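Local coordinates for chorismate synthase (Campylobacter jejuni, PDB 1SQ1), which probably catalyses the last step of the shikimate pathway, eliminating phosphate from 5-enolpyruvylshikimate-3-phosphate to give chorismate with the help of reduced FMN, at residues A[138-151]-A[333-345]. Numbering follows the deposited sequence.
Sequences AAMLLREFDICVQS and SAMVRLVLADCLL
Ala-138 of helix 138-143 lies against Leu-338 and Ala-341 of helix 333-345, the two axes passing 8.7 Å apart at 54°. A Schellman motif with Asp-146 at C-prime then turns the chain into strand 148-151, nearly antiparallel to the long helix at 157°. The helices meet through small residues: Ala-138 CB lies 3.7 Å from Ala-341 CB. Leu-142 is a knob in the hole formed by Arg-337, Leu-340, Ala-341 and Leu-344. Chi1 of -158° swings the Leu-344 branch roughly trans to the main-chain nitrogen; it meets Leu-141 tip to tip, and CD2 makes a CH-pi contact over one face of the Phe-145 ring, 4.0 Å from the centroid. That ring also meets Tyr-359 of the second subunit edge-to-face. Val-149 splits its branches, CG1 touching Val-336 CG1 and CG2 touching Leu-340 CD1. Arg-337 passes, bent, between Ala-139 CB and Val-149 CB to a salt bridge from NH2 to Glu-42. Ser-151 OG shares a 2.9 Å hydrogen bond with Ser-333 OG and has a stronger partner in Thr-209. Helix 325-346 thus packs on the antiparallel sheet holding strand 148-156, with helix 128-143 beside it: the helix layer of the chorismate synthase beta-alpha-beta sandwich, continued by Phe-145 and Leu-344 into the subunit interface.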
loop_
_atom_site.group_PDB
_atom_site.type_symbol
_atom_site.label_atom_id
_atom_site.label_comp_id
_atom_site.label_asym_id
_atom_site.label_seq_id
_atom_site.Cartn_x
_atom_site.Cartn_y
_atom_site.Cartn_z
ATOM N N ALA A 138 13.976 -0.657 -15.537
ATOM C CA ALA A 138 14.564 -0.388 -14.240
ATOM C C ALA A 138 16.079 -0.450 -14.280
ATOM O O ALA A 138 16.741 0.235 -13.509
ATOM C CB ALA A 138 14.021 -1.353 -13.198
ATOM N N ALA A 139 16.637 -1.262 -15.173
ATOM C CA ALA A 139 18.096 -1.360 -15.259
ATOM C C ALA A 139 18.666 -0.025 -15.729
ATOM O O ALA A 139 19.795 0.326 -15.387
ATOM C CB ALA A 139 18.508 -2.470 -16.207
HETATM N N MSE A 140 17.883 0.719 -16.506
HETATM C CA MSE A 140 18.323 2.013 -16.980
HETATM C C MSE A 140 18.624 2.924 -15.797
HETATM O O MSE A 140 19.612 3.644 -15.808
HETATM C CB MSE A 140 17.268 2.618 -17.906
HETATM C CG MSE A 140 17.190 1.922 -19.261
HETATM SE SE MSE A 140 15.604 2.361 -20.284
HETATM C CE MSE A 140 15.174 0.598 -20.975
ATOM N N LEU A 141 17.794 2.887 -14.763
ATOM C CA LEU A 141 18.044 3.716 -13.581
ATOM C C LEU A 141 19.214 3.148 -12.784
ATOM O O LEU A 141 19.935 3.887 -12.130
ATOM C CB LEU A 141 16.789 3.793 -12.697
ATOM C CG LEU A 141 16.774 4.579 -11.374
ATOM C CD1 LEU A 141 17.207 3.708 -10.229
ATOM C CD2 LEU A 141 17.660 5.802 -11.487
ATOM N N LEU A 142 19.401 1.832 -12.853
ATOM C CA LEU A 142 20.486 1.163 -12.141
ATOM C C LEU A 142 21.854 1.451 -12.745
ATOM O O LEU A 142 22.860 1.512 -12.033
ATOM C CB LEU A 142 20.251 -0.348 -12.118
ATOM C CG LEU A 142 19.193 -0.866 -11.142
ATOM C CD1 LEU A 142 19.125 -2.380 -11.228
ATOM C CD2 LEU A 142 19.557 -0.442 -9.723
ATOM N N ARG A 143 21.889 1.613 -14.063
ATOM C CA ARG A 143 23.134 1.910 -14.761
ATOM C C ARG A 143 23.663 3.256 -14.273
ATOM O O ARG A 143 24.868 3.424 -14.097
ATOM C CB ARG A 143 22.913 1.956 -16.282
ATOM C CG ARG A 143 24.204 2.116 -17.083
ATOM C CD ARG A 143 23.977 2.204 -18.598
ATOM N NE ARG A 143 25.236 2.369 -19.339
ATOM C CZ ARG A 143 26.066 1.378 -19.671
ATOM N NH1 ARG A 143 27.187 1.644 -20.335
ATOM N NH2 ARG A 143 25.775 0.117 -19.361
ATOM N N GLU A 144 22.764 4.206 -14.030
ATOM C CA GLU A 144 23.176 5.525 -13.567
ATOM C C GLU A 144 23.965 5.455 -12.268
ATOM O O GLU A 144 24.627 6.419 -11.910
ATOM C CB GLU A 144 21.963 6.436 -13.375
ATOM C CG GLU A 144 21.140 6.649 -14.644
ATOM C CD GLU A 144 21.851 7.492 -15.693
ATOM O OE1 GLU A 144 21.317 7.610 -16.820
ATOM O OE2 GLU A 144 22.931 8.045 -15.391
ATOM N N PHE A 145 23.900 4.324 -11.566
ATOM C CA PHE A 145 24.628 4.155 -10.305
ATOM C C PHE A 145 25.623 3.014 -10.437
ATOM O O PHE A 145 26.203 2.545 -9.451
ATOM C CB PHE A 145 23.666 3.852 -9.154
ATOM C CG PHE A 145 22.833 5.028 -8.736
ATOM C CD1 PHE A 145 23.062 5.658 -7.518
ATOM C CD2 PHE A 145 21.823 5.512 -9.561
ATOM C CE1 PHE A 145 22.305 6.752 -7.131
ATOM C CE2 PHE A 145 21.063 6.604 -9.185
ATOM C CZ PHE A 145 21.300 7.228 -7.969
ATOM N N ASP A 146 25.812 2.584 -11.678
ATOM C CA ASP A 146 26.714 1.489 -12.016
ATOM C C ASP A 146 26.473 0.231 -11.225
ATOM O O ASP A 146 27.403 -0.375 -10.681
ATOM C CB ASP A 146 28.178 1.913 -11.897
ATOM C CG ASP A 146 28.683 2.558 -13.171
ATOM O OD1 ASP A 146 28.466 1.942 -14.247
ATOM O OD2 ASP A 146 29.292 3.656 -13.103
ATOM N N ILE A 147 25.201 -0.149 -11.173
ATOM C CA ILE A 147 24.774 -1.357 -10.495
ATOM C C ILE A 147 24.461 -2.314 -11.640
ATOM O O ILE A 147 23.640 -2.024 -12.515
ATOM C CB ILE A 147 23.526 -1.095 -9.622
ATOM C CG1 ILE A 147 23.892 -0.129 -8.494
ATOM C CG2 ILE A 147 23.020 -2.400 -9.028
ATOM C CD1 ILE A 147 22.745 0.234 -7.565
ATOM N N CYS A 148 25.144 -3.447 -11.648
ATOM C CA CYS A 148 24.949 -4.410 -12.709
ATOM C C CYS A 148 24.377 -5.708 -12.186
ATOM O O CYS A 148 24.862 -6.257 -11.196
ATOM C CB CYS A 148 26.274 -4.671 -13.414
ATOM S SG CYS A 148 26.095 -5.559 -14.955
ATOM N N VAL A 149 23.338 -6.187 -12.857
ATOM C CA VAL A 149 22.684 -7.432 -12.481
ATOM C C VAL A 149 22.758 -8.402 -13.657
ATOM O O VAL A 149 22.314 -8.085 -14.761
ATOM C CB VAL A 149 21.199 -7.193 -12.099
ATOM C CG1 VAL A 149 20.523 -8.513 -11.777
ATOM C CG2 VAL A 149 21.117 -6.268 -10.893
ATOM N N GLN A 150 23.330 -9.576 -13.418
ATOM C CA GLN A 150 23.468 -10.594 -14.453
ATOM C C GLN A 150 23.204 -11.970 -13.863
ATOM O O GLN A 150 23.498 -12.209 -12.692
ATOM C CB GLN A 150 24.872 -10.537 -15.053
ATOM C CG GLN A 150 25.891 -9.840 -14.154
ATOM C CD GLN A 150 27.234 -9.636 -14.831
ATOM O OE1 GLN A 150 27.306 -9.443 -16.051
ATOM N NE2 GLN A 150 28.305 -9.658 -14.040
ATOM N N SER A 151 22.654 -12.868 -14.682
ATOM C CA SER A 151 22.317 -14.234 -14.262
ATOM C C SER A 151 22.596 -15.255 -15.362
ATOM O O SER A 151 22.725 -14.903 -16.539
ATOM C CB SER A 151 20.832 -14.324 -13.905
ATOM O OG SER A 151 20.459 -13.326 -12.967
ATOM N N SER A 333 16.584 -12.076 -13.628
ATOM C CA SER A 333 17.360 -10.841 -13.709
ATOM C C SER A 333 16.436 -9.635 -13.623
ATOM O O SER A 333 16.630 -8.758 -12.786
ATOM C CB SER A 333 18.164 -10.770 -15.012
ATOM O OG SER A 333 19.384 -11.485 -14.902
ATOM N N ALA A 334 15.425 -9.604 -14.492
ATOM C CA ALA A 334 14.464 -8.506 -14.520
ATOM C C ALA A 334 13.901 -8.232 -13.130
ATOM O O ALA A 334 13.886 -7.092 -12.680
ATOM C CB ALA A 334 13.337 -8.827 -15.491
HETATM N N MSE A 335 13.445 -9.283 -12.454
HETATM C CA MSE A 335 12.889 -9.146 -11.116
HETATM C C MSE A 335 13.879 -8.560 -10.115
HETATM O O MSE A 335 13.519 -7.679 -9.327
HETATM C CB MSE A 335 12.382 -10.497 -10.587
HETATM C CG MSE A 335 11.194 -11.078 -11.329
HETATM SE SE MSE A 335 9.741 -9.826 -11.621
HETATM C CE MSE A 335 9.156 -9.516 -9.793
ATOM N N VAL A 336 15.116 -9.045 -10.124
ATOM C CA VAL A 336 16.100 -8.517 -9.185
ATOM C C VAL A 336 16.392 -7.069 -9.548
ATOM O O VAL A 336 16.770 -6.262 -8.703
ATOM C CB VAL A 336 17.405 -9.327 -9.207
ATOM C CG1 VAL A 336 18.416 -8.690 -8.280
ATOM C CG2 VAL A 336 17.127 -10.760 -8.768
ATOM N N ARG A 337 16.176 -6.739 -10.812
ATOM C CA ARG A 337 16.397 -5.390 -11.289
ATOM C C ARG A 337 15.344 -4.502 -10.644
ATOM O O ARG A 337 15.688 -3.563 -9.924
ATOM C CB ARG A 337 16.237 -5.333 -12.801
ATOM C CG ARG A 337 17.310 -4.552 -13.507
ATOM C CD ARG A 337 18.426 -5.457 -14.014
ATOM N NE ARG A 337 18.105 -6.096 -15.289
ATOM C CZ ARG A 337 19.038 -6.501 -16.152
ATOM N NH1 ARG A 337 20.330 -6.319 -15.865
ATOM N NH2 ARG A 337 18.698 -7.097 -17.289
ATOM N N LEU A 338 14.068 -4.809 -10.901
ATOM C CA LEU A 338 12.954 -4.033 -10.355
ATOM C C LEU A 338 13.112 -3.771 -8.862
ATOM O O LEU A 338 12.990 -2.635 -8.401
ATOM C CB LEU A 338 11.630 -4.749 -10.610
ATOM C CG LEU A 338 11.140 -4.786 -12.066
ATOM C CD1 LEU A 338 10.234 -5.976 -12.230
ATOM C CD2 LEU A 338 10.403 -3.508 -12.450
ATOM N N VAL A 339 13.390 -4.820 -8.101
ATOM C CA VAL A 339 13.565 -4.653 -6.668
ATOM C C VAL A 339 14.656 -3.621 -6.360
ATOM O O VAL A 339 14.378 -2.596 -5.735
ATOM C CB VAL A 339 13.930 -5.983 -5.993
ATOM C CG1 VAL A 339 14.062 -5.785 -4.496
ATOM C CG2 VAL A 339 12.865 -7.020 -6.298
ATOM N N LEU A 340 15.894 -3.879 -6.796
ATOM C CA LEU A 340 16.997 -2.946 -6.526
ATOM C C LEU A 340 16.691 -1.502 -6.927
ATOM O O LEU A 340 16.981 -0.575 -6.167
ATOM C CB LEU A 340 18.286 -3.399 -7.215
ATOM C CG LEU A 340 19.014 -4.548 -6.510
ATOM C CD1 LEU A 340 20.239 -4.924 -7.300
ATOM C CD2 LEU A 340 19.372 -4.157 -5.084
ATOM N N ALA A 341 16.104 -1.309 -8.104
ATOM C CA ALA A 341 15.771 0.026 -8.561
ATOM C C ALA A 341 14.667 0.573 -7.687
ATOM O O ALA A 341 14.414 1.776 -7.670
ATOM C CB ALA A 341 15.323 -0.016 -9.989
ATOM N N ASP A 342 13.990 -0.318 -6.967
ATOM C CA ASP A 342 12.917 0.105 -6.074
ATOM C C ASP A 342 13.520 0.549 -4.729
ATOM O O ASP A 342 13.181 1.614 -4.232
ATOM C CB ASP A 342 11.891 -1.034 -5.894
ATOM C CG ASP A 342 10.680 -0.633 -5.040
ATOM O OD1 ASP A 342 9.882 -1.539 -4.712
ATOM O OD2 ASP A 342 10.517 0.561 -4.693
ATOM N N CYS A 343 14.433 -0.236 -4.158
ATOM C CA CYS A 343 15.045 0.147 -2.883
ATOM C C CYS A 343 15.865 1.413 -3.051
ATOM O O CYS A 343 16.025 2.200 -2.112
ATOM C CB CYS A 343 15.989 -0.933 -2.362
ATOM S SG CYS A 343 15.294 -2.579 -2.235
ATOM N N LEU A 344 16.394 1.587 -4.258
ATOM C CA LEU A 344 17.231 2.734 -4.596
ATOM C C LEU A 344 16.458 4.041 -4.403
ATOM O O LEU A 344 17.014 5.037 -3.934
ATOM C CB LEU A 344 17.718 2.585 -6.047
ATOM C CG LEU A 344 18.976 3.317 -6.509
ATOM C CD1 LEU A 344 19.405 2.794 -7.865
ATOM C CD2 LEU A 344 18.692 4.781 -6.566
ATOM N N LEU A 345 15.176 4.025 -4.764
ATOM C CA LEU A 345 14.322 5.193 -4.613
ATOM C C LEU A 345 13.817 5.285 -3.163
ATOM O O LEU A 345 13.763 6.364 -2.579
ATOM C CB LEU A 345 13.150 5.105 -5.594
ATOM C CG LEU A 345 13.582 5.074 -7.067
ATOM C CD1 LEU A 345 12.443 4.628 -7.978
ATOM C CD2 LEU A 345 14.063 6.449 -7.461
#